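Local coordinates for thiosulfate sulfurtransferase (Pseudomonas aeruginosa, PDB 1YT8), which probably transfers sulfur from thiosulfate to cyanide, as rhodaneses do, and is built from four rhodanese-like domains in a single chain, at residues L24-R30 and T64-D70. Residues are numbered along the deposited sequence.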
loop_
_atom_site.group_PDB
_atom_site.type_symbol
_atom_site.label_atom_id
_atom_site.label_comp_id
_atom_site.label_asym_id
_atom_site.label_seq_id
_atom_site.Cartn_x
_atom_site.Cartn_y
_atom_site.Cartn_z
ATOM N N LEU A 24 -3.602 -8.678 16.243
ATOM C CA LEU A 24 -2.672 -7.708 16.801
ATOM C C LEU A 24 -2.277 -6.707 15.728
ATOM O O LEU A 24 -2.336 -6.997 14.529
ATOM C CB LEU A 24 -1.414 -8.408 17.338
ATOM C CG LEU A 24 -0.477 -9.101 16.343
ATOM C CD1 LEU A 24 0.482 -8.088 15.719
ATOM C CD2 LEU A 24 0.318 -10.172 17.067
ATOM N N ALA A 25 -1.894 -5.517 16.169
ATOM C CA ALA A 25 -1.445 -4.477 15.261
ATOM C C ALA A 25 -0.110 -3.981 15.803
ATOM O O ALA A 25 -0.058 -3.367 16.867
ATOM C CB ALA A 25 -2.462 -3.334 15.207
ATOM N N LEU A 26 0.965 -4.293 15.083
ATOM C CA LEU A 26 2.316 -3.874 15.461
ATOM C C LEU A 26 2.624 -2.697 14.546
ATOM O O LEU A 26 2.906 -2.882 13.361
ATOM C CB LEU A 26 3.309 -5.011 15.214
ATOM C CG LEU A 26 4.787 -4.736 15.492
ATOM C CD1 LEU A 26 4.971 -4.331 16.948
ATOM C CD2 LEU A 26 5.602 -5.980 15.179
ATOM N N LEU A 27 2.574 -1.490 15.098
ATOM C CA LEU A 27 2.779 -0.289 14.300
ATOM C C LEU A 27 4.097 0.449 14.490
ATOM O O LEU A 27 4.444 0.849 15.601
ATOM C CB LEU A 27 1.629 0.688 14.561
ATOM C CG LEU A 27 0.199 0.160 14.410
ATOM C CD1 LEU A 27 -0.795 1.251 14.805
ATOM C CD2 LEU A 27 -0.034 -0.287 12.974
ATOM N N ASP A 28 4.817 0.633 13.387
ATOM C CA ASP A 28 6.075 1.370 13.387
ATOM C C ASP A 28 5.609 2.799 13.102
ATOM O O ASP A 28 5.112 3.082 12.010
ATOM C CB ASP A 28 6.974 0.881 12.251
ATOM C CG ASP A 28 8.377 1.475 12.308
ATOM O OD1 ASP A 28 8.519 2.664 12.674
ATOM O OD2 ASP A 28 9.340 0.754 11.973
ATOM N N VAL A 29 5.754 3.695 14.072
ATOM C CA VAL A 29 5.297 5.067 13.879
ATOM C C VAL A 29 6.319 6.051 13.310
ATOM O O VAL A 29 6.045 7.246 13.217
ATOM C CB VAL A 29 4.708 5.643 15.190
ATOM C CG1 VAL A 29 3.471 4.846 15.585
ATOM C CG2 VAL A 29 5.754 5.605 16.304
ATOM N N ARG A 30 7.493 5.557 12.933
ATOM C CA ARG A 30 8.510 6.416 12.333
ATOM C C ARG A 30 8.069 6.717 10.900
ATOM O O ARG A 30 7.084 6.150 10.420
ATOM C CB ARG A 30 9.861 5.698 12.288
ATOM C CG ARG A 30 10.470 5.374 13.642
ATOM C CD ARG A 30 11.740 4.552 13.468
ATOM N NE ARG A 30 11.464 3.200 12.987
ATOM C CZ ARG A 30 12.392 2.364 12.532
ATOM N NH1 ARG A 30 13.667 2.740 12.490
ATOM N NH2 ARG A 30 12.049 1.151 12.122
ATOM N N THR A 64 -8.425 -3.721 19.800
ATOM C CA THR A 64 -7.399 -4.566 19.185
ATOM C C THR A 64 -6.098 -4.341 19.954
ATOM O O THR A 64 -5.777 -3.208 20.312
ATOM C CB THR A 64 -7.110 -4.160 17.716
ATOM O OG1 THR A 64 -8.290 -4.308 16.923
ATOM C CG2 THR A 64 -5.993 -5.024 17.133
ATOM N N PRO A 65 -5.346 -5.414 20.239
ATOM C CA PRO A 65 -4.085 -5.217 20.964
ATOM C C PRO A 65 -3.111 -4.477 20.042
ATOM O O PRO A 65 -2.591 -5.054 19.087
ATOM C CB PRO A 65 -3.626 -6.644 21.250
ATOM C CG PRO A 65 -4.926 -7.396 21.368
ATOM C CD PRO A 65 -5.712 -6.841 20.206
ATOM N N ILE A 66 -2.882 -3.199 20.321
ATOM C CA ILE A 66 -1.977 -2.395 19.507
ATOM C C ILE A 66 -0.653 -2.176 20.224
ATOM O O ILE A 66 -0.628 -1.795 21.393
ATOM C CB ILE A 66 -2.571 -1.003 19.206
ATOM C CG1 ILE A 66 -3.893 -1.142 18.457
ATOM C CG2 ILE A 66 -1.577 -0.172 18.387
ATOM C CD1 ILE A 66 -4.645 0.169 18.340
ATOM N N THR A 67 0.444 -2.420 19.515
ATOM C CA THR A 67 1.778 -2.221 20.072
ATOM C C THR A 67 2.543 -1.302 19.118
ATOM O O THR A 67 2.820 -1.672 17.975
ATOM C CB THR A 67 2.543 -3.561 20.218
ATOM O OG1 THR A 67 1.817 -4.442 21.090
ATOM C CG2 THR A 67 3.932 -3.321 20.804
ATOM N N VAL A 68 2.868 -0.100 19.586
ATOM C CA VAL A 68 3.597 0.867 18.768
ATOM C C VAL A 68 5.085 0.877 19.111
ATOM O O VAL A 68 5.481 0.498 20.213
ATOM C CB VAL A 68 3.038 2.305 18.955
ATOM C CG1 VAL A 68 1.588 2.369 18.499
ATOM C CG2 VAL A 68 3.146 2.723 20.412
ATOM N N TYR A 69 5.913 1.312 18.167
ATOM C CA TYR A 69 7.347 1.368 18.418
ATOM C C TYR A 69 8.068 2.296 17.450
ATOM O O TYR A 69 7.534 2.670 16.406
ATOM C CB TYR A 69 7.963 -0.037 18.310
ATOM C CG TYR A 69 8.211 -0.513 16.881
ATOM C CD1 TYR A 69 9.418 -0.237 16.229
ATOM C CD2 TYR A 69 7.224 -1.198 16.170
ATOM C CE1 TYR A 69 9.635 -0.628 14.902
ATOM C CE2 TYR A 69 7.428 -1.591 14.836
ATOM C CZ TYR A 69 8.634 -1.301 14.211
ATOM O OH TYR A 69 8.835 -1.662 12.893
ATOM N N ASP A 70 9.281 2.674 17.831
ATOM C CA ASP A 70 10.160 3.494 17.009
ATOM C C ASP A 70 11.551 3.049 17.425
ATOM O O ASP A 70 11.694 1.990 18.033
ATOM C CB ASP A 70 9.969 5.000 17.253
ATOM C CG ASP A 70 10.145 5.406 18.710
ATOM O OD1 ASP A 70 10.798 4.679 19.488
ATOM O OD2 ASP A 70 9.629 6.485 19.067
#
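Strands 25-28 and 66-69 are parallel neighbours within the five-stranded sheet of the first rhodanese-like domain. Strand 44-45 flanks the first and strand 91-94 the second. The backbone ladder begins at Ala25, whose N donates to Pro65 O (3.0 Å) and whose O accepts from Thr67 N (2.9 Å). It thus brackets its partner Ile66, as in any parallel ladder. Leu26 lies on the same face as Thr67 and Tyr69, and its CD1 is 3.9 Å from Tyr69 CD2. Leu27 brackets Val68: N to Thr67 O at 2.9 Å, O from Tyr69 N at 3.0 Å. On the other face, Leu27 CD1 meets Ile66 CG2 at 3.9 Å. Helix 75-85 packs here, touching Ile66, Val68 and Val29. Asp28 CA sits over the Tyr69 ring in a CH-pi contact. Val29 N closes the ladder on Tyr69 O (3.1 Å). At the strand end, Asp28 OD1 accepts from Arg30 N in an Asx turn. Arg30 NH2 salt-bridges Asp28 OD2 (2.7 Å), which also takes a weak hydrogen bond from Tyr69 OH at 2.6 Å.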